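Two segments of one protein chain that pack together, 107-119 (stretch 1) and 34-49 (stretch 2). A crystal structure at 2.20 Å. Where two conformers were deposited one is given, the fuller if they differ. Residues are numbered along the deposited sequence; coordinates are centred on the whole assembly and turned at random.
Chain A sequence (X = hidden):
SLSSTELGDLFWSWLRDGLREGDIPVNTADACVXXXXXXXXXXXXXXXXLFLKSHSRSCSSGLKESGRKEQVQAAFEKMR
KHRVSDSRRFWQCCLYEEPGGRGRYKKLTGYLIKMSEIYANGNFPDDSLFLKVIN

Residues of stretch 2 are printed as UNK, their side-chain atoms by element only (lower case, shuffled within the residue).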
ATOM      1  N   LYS A 107      11.929  -6.046   7.093  1.00 43.32           N
ATOM      2  CA  LYS A 107      11.956  -6.041   5.654  1.00 45.00           C
ATOM      3  C   LYS A 107      10.583  -6.400   5.138  1.00 45.12           C
ATOM      4  O   LYS A 107       9.974  -7.363   5.608  1.00 46.68           O
ATOM      5  CB  LYS A 107      13.013  -7.008   5.147  1.00 44.66           C
ATOM      6  CG  LYS A 107      13.890  -6.358   4.116  1.00 49.00           C
ATOM      7  CD  LYS A 107      15.277  -6.303   4.575  1.00 41.17           C
ATOM      8  CE  LYS A 107      15.957  -5.049   4.051  1.00 49.92           C
ATOM      9  NZ  LYS A 107      16.938  -4.547   5.094  1.00 50.92           N
ATOM     10  N   LEU A 108      10.087  -5.609   4.189  1.00 43.90           N
ATOM     11  CA  LEU A 108       8.742  -5.756   3.685  1.00 43.83           C
ATOM     12  C   LEU A 108       8.801  -5.778   2.157  1.00 45.78           C
ATOM     13  O   LEU A 108       9.764  -5.302   1.559  1.00 43.17           O
ATOM     14  CB  LEU A 108       7.910  -4.533   4.094  1.00 43.43           C
ATOM     15  CG  LEU A 108       7.657  -4.169   5.551  1.00 47.18           C
ATOM     16  CD1 LEU A 108       6.891  -2.839   5.553  1.00 47.53           C
ATOM     17  CD2 LEU A 108       6.874  -5.293   6.236  1.00 49.32           C
ATOM     18  N   THR A 109       7.757  -6.318   1.538  1.00 45.25           N
ATOM     19  CA  THR A 109       7.555  -6.195   0.091  1.00 47.98           C
ATOM     20  C   THR A 109       6.113  -5.777  -0.183  1.00 47.19           C
ATOM     21  O   THR A 109       5.235  -5.978   0.657  1.00 44.48           O
ATOM     22  CB  THR A 109       7.997  -7.471  -0.733  1.00 47.67           C
ATOM     23  OG1 THR A 109       6.894  -8.069  -1.387  1.00 58.29           O
ATOM     24  CG2 THR A 109       8.684  -8.496   0.118  1.00 46.37           C
ATOM     25  N   GLY A 110       5.879  -5.173  -1.344  1.00 47.69           N
ATOM     26  CA  GLY A 110       4.540  -4.778  -1.712  1.00 46.51           C
ATOM     27  C   GLY A 110       4.545  -3.925  -2.953  1.00 45.38           C
ATOM     28  O   GLY A 110       5.521  -3.864  -3.668  1.00 43.46           O
ATOM     29  N   TYR A 111       3.436  -3.246  -3.172  1.00 45.41           N
ATOM     30  CA  TYR A 111       3.158  -2.569  -4.417  1.00 45.78           C
ATOM     31  C   TYR A 111       3.537  -1.122  -4.266  1.00 44.73           C
ATOM     32  O   TYR A 111       3.467  -0.576  -3.170  1.00 45.56           O
ATOM     33  CB  TYR A 111       1.658  -2.665  -4.695  1.00 46.12           C
ATOM     34  CG  TYR A 111       1.179  -4.063  -5.027  1.00 47.66           C
ATOM     35  CD1 TYR A 111       0.433  -4.819  -4.099  1.00 50.56           C
ATOM     36  CD2 TYR A 111       1.466  -4.634  -6.263  1.00 50.41           C
ATOM     37  CE1 TYR A 111      -0.023  -6.139  -4.425  1.00 47.19           C
ATOM     38  CE2 TYR A 111       1.023  -5.928  -6.597  1.00 49.47           C
ATOM     39  CZ  TYR A 111       0.285  -6.671  -5.677  1.00 53.01           C
ATOM     40  OH  TYR A 111      -0.133  -7.944  -6.032  1.00 50.03           O
ATOM     41  N   LEU A 112       3.928  -0.502  -5.365  1.00 43.54           N
ATOM     42  CA  LEU A 112       3.952   0.953  -5.469  1.00 45.06           C
ATOM     43  C   LEU A 112       2.791   1.477  -6.299  1.00 44.40           C
ATOM     44  O   LEU A 112       2.528   0.984  -7.386  1.00 46.99           O
ATOM     45  CB  LEU A 112       5.267   1.411  -6.112  1.00 45.36           C
ATOM     46  CG  LEU A 112       6.530   1.242  -5.249  1.00 45.59           C
ATOM     47  CD1 LEU A 112       7.661   1.821  -6.023  1.00 44.15           C
ATOM     48  CD2 LEU A 112       6.371   1.966  -3.969  1.00 41.18           C
ATOM     49  N   ILE A 113       2.097   2.484  -5.806  1.00 42.43           N
ATOM     50  CA  ILE A 113       1.004   3.071  -6.567  1.00 42.60           C
ATOM     51  C   ILE A 113       1.223   4.571  -6.687  1.00 43.19           C
ATOM     52  O   ILE A 113       1.429   5.247  -5.676  1.00 42.73           O
ATOM     53  CB  ILE A 113      -0.308   2.830  -5.812  1.00 43.28           C
ATOM     54  CG1 ILE A 113      -0.571   1.325  -5.713  1.00 42.80           C
ATOM     55  CG2 ILE A 113      -1.475   3.625  -6.450  1.00 41.61           C
ATOM     56  CD1 ILE A 113      -1.438   0.956  -4.541  1.00 51.30           C
ATOM     57  N   LYS A 114       1.168   5.086  -7.909  1.00 43.72           N
ATOM     58  CA  LYS A 114       1.358   6.508  -8.175  1.00 46.60           C
ATOM     59  C   LYS A 114       0.440   7.310  -7.292  1.00 48.45           C
ATOM     60  O   LYS A 114      -0.748   6.990  -7.221  1.00 47.15           O
ATOM     61  CB  LYS A 114       0.995   6.829  -9.614  1.00 43.87           C
ATOM     62  CG  LYS A 114       2.062   6.558 -10.615  1.00 51.25           C
ATOM     63  CD  LYS A 114       1.649   7.078 -12.012  1.00 49.92           C
ATOM     64  CE  LYS A 114       1.468   8.594 -12.014  1.00 49.83           C
ATOM     65  NZ  LYS A 114       1.438   9.185 -13.384  1.00 63.42           N
HETATM   66  N   MSE A 115       0.983   8.344  -6.644  1.00 49.84           N
HETATM   67  CA  MSE A 115       0.228   9.183  -5.704  1.00 59.09           C
HETATM   68  C   MSE A 115      -1.104   9.669  -6.255  1.00 55.77           C
HETATM   69  O   MSE A 115      -2.101   9.699  -5.538  1.00 55.43           O
HETATM   70  CB  MSE A 115       1.027  10.431  -5.320  1.00 59.56           C
HETATM   71  CG  MSE A 115       2.405  10.152  -4.810  1.00 66.33           C
HETATM   72 SE   MSE A 115       2.630  10.628  -2.953  1.00 82.95          SE
HETATM   73  CE  MSE A 115       3.738  12.226  -3.163  1.00 69.99           C
ATOM     74  N   SER A 116      -1.108  10.066  -7.526  1.00 53.61           N
ATOM     75  CA  SER A 116      -2.267  10.677  -8.132  1.00 52.72           C
ATOM     76  C   SER A 116      -3.370   9.671  -8.493  1.00 53.43           C
ATOM     77  O   SER A 116      -4.443  10.072  -8.936  1.00 54.42           O
ATOM     78  CB  SER A 116      -1.840  11.438  -9.382  1.00 53.35           C
ATOM     79  OG  SER A 116      -1.305  10.534 -10.338  1.00 52.49           O
ATOM     80  N   GLU A 117      -3.125   8.373  -8.322  1.00 52.48           N
ATOM     81  CA  GLU A 117      -4.216   7.408  -8.436  1.00 52.97           C
ATOM     82  C   GLU A 117      -5.040   7.397  -7.135  1.00 51.90           C
ATOM     83  O   GLU A 117      -6.195   6.980  -7.131  1.00 51.47           O
ATOM     84  CB  GLU A 117      -3.707   5.996  -8.786  1.00 52.55           C
ATOM     85  CG  GLU A 117      -2.881   5.877 -10.094  1.00 59.69           C
ATOM     86  CD  GLU A 117      -3.676   5.403 -11.333  1.00 70.10           C
ATOM     87  OE1 GLU A 117      -4.921   5.574 -11.399  1.00 72.55           O
ATOM     88  OE2 GLU A 117      -3.037   4.854 -12.263  1.00 71.84           O
ATOM     89  N   ILE A 118      -4.430   7.854  -6.038  1.00 49.67           N
ATOM     90  CA  ILE A 118      -5.097   7.931  -4.735  1.00 47.95           C
ATOM     91  C   ILE A 118      -5.466   9.362  -4.404  1.00 46.68           C
ATOM     92  O   ILE A 118      -6.634   9.682  -4.204  1.00 47.86           O
ATOM     93  CB  ILE A 118      -4.195   7.477  -3.560  1.00 47.66           C
ATOM     94  CG1 ILE A 118      -3.494   6.138  -3.841  1.00 49.14           C
ATOM     95  CG2 ILE A 118      -4.979   7.545  -2.237  1.00 41.46           C
ATOM     96  CD1 ILE A 118      -4.390   4.955  -3.883  1.00 52.71           C
ATOM     97  N   TYR A 119      -4.447  10.215  -4.335  1.00 45.11           N
ATOM     98  CA  TYR A 119      -4.603  11.591  -3.895  1.00 45.46           C
ATOM     99  C   TYR A 119      -4.644  12.504  -5.107  1.00 47.05           C
ATOM    100  O   TYR A 119      -5.709  12.914  -5.560  1.00 50.02           O
ATOM    101  CB  TYR A 119      -3.414  11.998  -3.024  1.00 44.06           C
ATOM    102  CG  TYR A 119      -3.180  11.139  -1.795  1.00 43.05           C
ATOM    103  CD1 TYR A 119      -2.154  10.201  -1.763  1.00 42.26           C
ATOM    104  CD2 TYR A 119      -3.972  11.277  -0.655  1.00 44.08           C
ATOM    105  CE1 TYR A 119      -1.920   9.411  -0.628  1.00 37.90           C
ATOM    106  CE2 TYR A 119      -3.749  10.494   0.479  1.00 46.04           C
ATOM    107  CZ  TYR A 119      -2.718   9.558   0.476  1.00 43.03           C
ATOM    108  OH  TYR A 119      -2.483   8.778   1.584  1.00 41.35           O
ATOM    109  N   UNK A  34       2.682   3.484   3.274  1.00 51.53           N
ATOM    110  CA  UNK A  34       3.715   4.495   3.421  1.00 48.43           C
ATOM    111  C   UNK A  34       3.894   5.297   2.147  1.00 50.42           C
ATOM    112  O   UNK A  34       4.038   4.740   1.052  1.00 53.40           O
ATOM    113  c   UNK A  34       5.018   3.822   3.805  1.00 48.04           C
ATOM    114  n   UNK A  34       4.788   2.212   7.093  1.00 56.97           N
ATOM    115  n   UNK A  34       5.497   4.066   6.274  1.00 50.38           N
ATOM    116  c   UNK A  34       4.571   2.147   5.736  1.00 49.17           C
ATOM    117  c   UNK A  34       5.016   3.317   5.210  1.00 52.53           C
ATOM    118  c   UNK A  34       5.347   3.376   7.392  1.00 48.10           C
ATOM    119  N   UNK A  35       3.884   6.613   2.272  1.00 50.66           N
ATOM    120  CA  UNK A  35       4.176   7.495   1.135  1.00 50.48           C
ATOM    121  C   UNK A  35       5.676   7.630   0.922  1.00 52.80           C
ATOM    122  O   UNK A  35       6.433   7.781   1.898  1.00 52.70           O
ATOM    123  c   UNK A  35       2.111   8.953   0.971  1.00 53.85           C
ATOM    124  c   UNK A  35       3.582   8.874   1.392  1.00 48.04           C
ATOM    125  c   UNK A  35       1.225   8.312   2.016  1.00 50.54           C
ATOM    126  c   UNK A  35       1.681  10.383   0.650  1.00 54.20           C
ATOM    127  N   UNK A  36       6.109   7.588  -0.339  1.00 53.91           N
ATOM    128  CA  UNK A  36       7.532   7.698  -0.656  1.00 55.50           C
ATOM    129  C   UNK A  36       7.825   8.172  -2.064  1.00 52.80           C
ATOM    130  O   UNK A  36       7.491   7.503  -3.018  1.00 54.77           O
ATOM    131  o   UNK A  36       7.840   5.722   0.727  1.00 68.24           O
ATOM    132  c   UNK A  36       8.261   6.356  -0.495  1.00 57.87           C
ATOM    133  c   UNK A  36       9.776   6.580  -0.447  1.00 60.07           C
ATOM    134  N   UNK A  37       8.440   9.343  -2.173  0.50 51.90           N
ATOM    135  CA  UNK A  37       9.017   9.845  -3.429  0.50 50.59           C
ATOM    136  C   UNK A  37       8.117   9.698  -4.653  0.50 49.42           C
ATOM    137  O   UNK A  37       8.596   9.296  -5.715  0.50 48.26           O
ATOM    138  c   UNK A  37      10.363   9.175  -3.700  0.50 50.12           C
ATOM    139  s   UNK A  37      11.630   9.568  -2.483  0.50 50.18           S
ATOM    140  N   UNK A  38       6.829  10.020  -4.501  1.00 47.27           N
ATOM    141  CA  UNK A  38       5.908  10.071  -5.623  1.00 45.21           C
ATOM    142  C   UNK A  38       4.966   8.894  -5.633  1.00 45.15           C
ATOM    143  O   UNK A  38       4.108   8.795  -6.503  1.00 44.35           O
ATOM    144  N   UNK A  39       5.122   8.000  -4.662  1.00 44.66           N
ATOM    145  CA  UNK A  39       4.414   6.728  -4.670  1.00 47.53           C
ATOM    146  C   UNK A  39       3.793   6.415  -3.321  1.00 49.70           C
ATOM    147  O   UNK A  39       4.259   6.898  -2.266  1.00 49.68           O
ATOM    148  c   UNK A  39       5.364   5.595  -5.083  1.00 47.84           C
ATOM    149  c   UNK A  39       5.730   5.630  -6.537  1.00 48.64           C
ATOM    150  c   UNK A  39       6.964   6.117  -6.948  1.00 49.99           C
ATOM    151  c   UNK A  39       5.157   5.230  -8.853  1.00 50.30           C
ATOM    152  c   UNK A  39       7.301   6.163  -8.286  1.00 52.69           C
ATOM    153  c   UNK A  39       6.400   5.719  -9.240  1.00 53.84           C
ATOM    154  c   UNK A  39       4.833   5.191  -7.496  1.00 52.71           C
ATOM    155  N   UNK A  40       2.738   5.609  -3.355  1.00 51.10           N
ATOM    156  CA  UNK A  40       2.223   5.005  -2.147  1.00 51.50           C
ATOM    157  C   UNK A  40       2.688   3.559  -2.105  1.00 52.16           C
ATOM    158  O   UNK A  40       2.392   2.801  -2.990  1.00 47.49           O
ATOM    159  c   UNK A  40       0.698   5.082  -2.103  1.00 55.30           C
ATOM    160  c   UNK A  40       0.150   4.388  -0.804  1.00 54.78           C
ATOM    161  c   UNK A  40       0.243   6.578  -2.174  1.00 55.02           C
ATOM    162  N   UNK A  41       3.423   3.181  -1.070  1.00 50.55           N
ATOM    163  CA  UNK A  41       3.804   1.792  -0.896  1.00 50.45           C
ATOM    164  C   UNK A  41       2.773   1.071  -0.038  1.00 51.83           C
ATOM    165  O   UNK A  41       2.471   1.485   1.073  1.00 51.27           O
ATOM    166  c   UNK A  41       6.644  -1.795  -0.474  1.00 52.16           C
ATOM    167  c   UNK A  41       6.234  -0.497  -0.803  1.00 49.74           C
ATOM    168  c   UNK A  41       5.419  -0.178   1.430  1.00 51.79           C
ATOM    169  c   UNK A  41       5.610   0.316   0.136  1.00 47.50           C
ATOM    170  c   UNK A  41       5.181   1.709  -0.226  1.00 48.67           C
ATOM    171  c   UNK A  41       6.441  -2.281   0.818  1.00 49.41           C
ATOM    172  c   UNK A  41       5.829  -1.482   1.768  1.00 50.95           C
ATOM    173  N   UNK A  42       2.234  -0.033  -0.543  1.00 53.78           N
ATOM    174  CA  UNK A  42       1.334  -0.822   0.283  1.00 52.92           C
ATOM    175  C   UNK A  42       1.929  -2.218   0.492  1.00 52.59           C
ATOM    176  O   UNK A  42       2.226  -2.984  -0.460  1.00 49.60           O
ATOM    177  c   UNK A  42      -0.102  -0.863  -0.303  1.00 52.70           C
ATOM    178  c   UNK A  42      -1.469  -1.717  -2.328  1.00 56.70           C
ATOM    179  c   UNK A  42      -0.112  -1.700  -1.570  1.00 49.41           C
ATOM    180  c   UNK A  42      -0.627   0.579  -0.638  1.00 53.65           C
ATOM    181  N   UNK A  43       2.105  -2.570   1.743  1.00 48.96           N
ATOM    182  CA  UNK A  43       2.812  -3.790   1.989  1.00 53.42           C
ATOM    183  C   UNK A  43       1.864  -4.977   1.909  1.00 51.22           C
ATOM    184  O   UNK A  43       0.693  -4.864   2.242  1.00 54.27           O
ATOM    185  o   UNK A  43       2.715  -3.953   4.343  1.00 61.63           O
ATOM    186  c   UNK A  43       3.593  -3.730   3.298  1.00 53.07           C
ATOM    187  N   UNK A  44       2.376  -6.098   1.433  1.00 48.91           N
ATOM    188  CA  UNK A  44       1.607  -7.341   1.321  1.00 49.33           C
ATOM    189  C   UNK A  44       2.310  -8.450   2.094  1.00 48.51           C
ATOM    190  O   UNK A  44       3.537  -8.548   2.079  1.00 47.75           O
ATOM    191  c   UNK A  44       2.390  -8.722  -0.592  1.00 50.81           C
ATOM    192  c   UNK A  44       1.349  -7.820  -0.152  1.00 47.25           C
ATOM    193  c   UNK A  44       1.210  -6.654  -1.138  1.00 48.18           C
ATOM    194  N   UNK A  45       1.532  -9.295   2.782  1.00 48.09           N
ATOM    195  CA  UNK A  45       0.074  -9.363   2.777  1.00 46.50           C
ATOM    196  C   UNK A  45      -0.653  -8.340   3.682  1.00 45.80           C
ATOM    197  O   UNK A  45      -1.867  -8.298   3.668  1.00 44.77           O
ATOM    198  c   UNK A  45       2.119 -10.315   3.672  1.00 48.54           C
ATOM    199  c   UNK A  45      -0.178 -10.777   3.291  1.00 45.60           C
ATOM    200  c   UNK A  45       0.903 -10.929   4.332  1.00 46.35           C
ATOM    201  N   UNK A  46       0.069  -7.528   4.457  1.00 49.34           N
ATOM    202  CA  UNK A  46      -0.546  -6.643   5.457  1.00 45.94           C
ATOM    203  C   UNK A  46      -1.758  -5.838   4.971  1.00 47.83           C
ATOM    204  O   UNK A  46      -2.767  -5.761   5.659  1.00 48.65           O
ATOM    205  N   UNK A  47      -1.689  -5.233   3.790  1.00 47.40           N
ATOM    206  CA  UNK A  47      -2.781  -4.355   3.364  1.00 47.85           C
ATOM    207  C   UNK A  47      -4.061  -5.148   3.032  1.00 48.59           C
ATOM    208  O   UNK A  47      -5.169  -4.657   3.178  1.00 48.30           O
ATOM    209  c   UNK A  47      -2.402  -3.515   2.140  1.00 50.63           C
ATOM    210  c   UNK A  47      -3.553  -2.539   1.808  1.00 47.76           C
ATOM    211  c   UNK A  47      -2.200  -4.429   0.935  1.00 50.83           C
ATOM    212  N   UNK A  48      -3.904  -6.389   2.588  1.00 48.76           N
ATOM    213  CA  UNK A  48      -5.047  -7.237   2.285  1.00 46.89           C
ATOM    214  C   UNK A  48      -5.668  -7.800   3.555  1.00 48.10           C
ATOM    215  O   UNK A  48      -6.883  -7.900   3.669  1.00 49.47           O
ATOM    216  c   UNK A  48      -4.626  -8.353   1.350  1.00 45.65           C
ATOM    217  c   UNK A  48      -4.201  -7.863  -0.012  1.00 48.87           C
ATOM    218  c   UNK A  48      -4.699  -6.681  -2.066  1.00 54.53           C
ATOM    219  c   UNK A  48      -2.527  -7.692  -1.736  1.00 53.42           C
ATOM    220  c   UNK A  48      -5.081  -7.138  -0.807  1.00 43.81           C
ATOM    221  c   UNK A  48      -2.930  -8.139  -0.494  1.00 45.82           C
ATOM    222  c   UNK A  48      -3.409  -6.957  -2.539  1.00 52.42           C
ATOM    223  N   UNK A  49      -4.834  -8.165   4.517  1.00 48.99           N
ATOM    224  CA  UNK A  49      -5.329  -8.596   5.821  1.00 48.62           C
ATOM    225  C   UNK A  49      -6.112  -7.478   6.509  1.00 48.89           C
ATOM    226  O   UNK A  49      -7.109  -7.732   7.179  1.00 46.23           O
ATOM    227  c   UNK A  49      -4.413 -11.344   5.829  1.00 52.55           C
ATOM    228  c   UNK A  49      -4.164  -9.020   6.710  1.00 49.55           C
ATOM    229  c   UNK A  49      -2.272 -10.648   6.616  1.00 58.16           C
ATOM    230  c   UNK A  49      -3.607 -10.361   6.375  1.00 49.50           C
ATOM    231  c   UNK A  49      -1.748 -11.911   6.309  1.00 56.79           C
ATOM    232  c   UNK A  49      -2.572 -12.877   5.755  1.00 55.48           C
ATOM    233  c   UNK A  49      -3.905 -12.595   5.518  1.00 54.63           C
TER
HETATM  234  O   HOH W   1       5.591  -7.367   3.214  1.00 39.78           O

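Position 34 carries one carbon and then a five-membered ring of three carbons and two nitrogens, which is histidine; His34 makes no contact with stretch 1. Position 35 has four carbons forked at the second, a leucine, and Leu35 CD2 lies 3.7 Å from SE of Met115, a selenomethionine. At 36, one carbon bears an oxygen and a carbon: Thr36, without contact. Position 37 has one carbon and a sulfur, so Cys37, pointing away.

Position 38 has no side-chain atoms. Its phi/psi of 106/-1° would jam a CB against the preceding carbonyl oxygen, which by itself calls for glycine, and Gly38 completes the type I' turn running from Thr36 to position 39. At 39, a carbon leads to a six-carbon ring with no oxygen, hence phenylalanine rather than tyrosine. Phe39 CB lies 3.9 Å from Leu112 CD2, and the ring turns its edge to Lys114, with CD1 3.7 Å from Lys114 N.

Position 40 shows three carbons, one carrying the other two: Val40, whose CG2 lies 3.9 Å from Tyr119 CE1 and 4.1 Å from Ile118 CG1. Position 41 again has a six-carbon ring without oxygen. Phe41 extends along the neighbouring strand, CE1 3.6 Å from Gly110 N and CE2 4.2 Å from Leu108 CD1. Position 42 has four carbons forked at the first, one arm two carbons long, so isoleucine; Ile42 CD1 meets Ile113 CD1 at 3.5 Å.

Position 43, a carbon and an oxygen, is Ser43, whose CA lies 4.2 Å from Gly110 CA. An ideal CB on Gly110 would clash, 1.9 Å from Ile42 O. Position 44 has three carbons, forked at the first: Val44 CG1 lies 3.5 Å from Tyr111 CE1. At 45 three carbons close onto the backbone N, giving Pro45, preceded by a cis peptide. Position 46 lacks a side chain, Gly46; 47 is a forked three-carbon Val47. Positions 48 and 49 each bear a six-carbon ring: Phe48 CZ reaches Tyr111 CE1 at 4.0 Å, whereas Phe49 is out of reach.

The contact is an antiparallel strand pairing, with axes at 153°. Reciprocal hydrogen bonds join Val40 N to Ile113 O (2.7 Å) and Ile113 N to Val40 O (2.8 Å), then Ile42 N to Tyr111 O and Tyr111 N to Ile42 O (both 3.0 Å). Val44 N to Thr109 O (3.0 Å) extends the ladder. Leu112 and Phe41 share one face; Tyr111, Ile113, Val40 and Ile42 share the other, so apolar packing reinforces the backbone pairing on both.

Stretch 2 34-49: HLTCGFVFISVPGVFF
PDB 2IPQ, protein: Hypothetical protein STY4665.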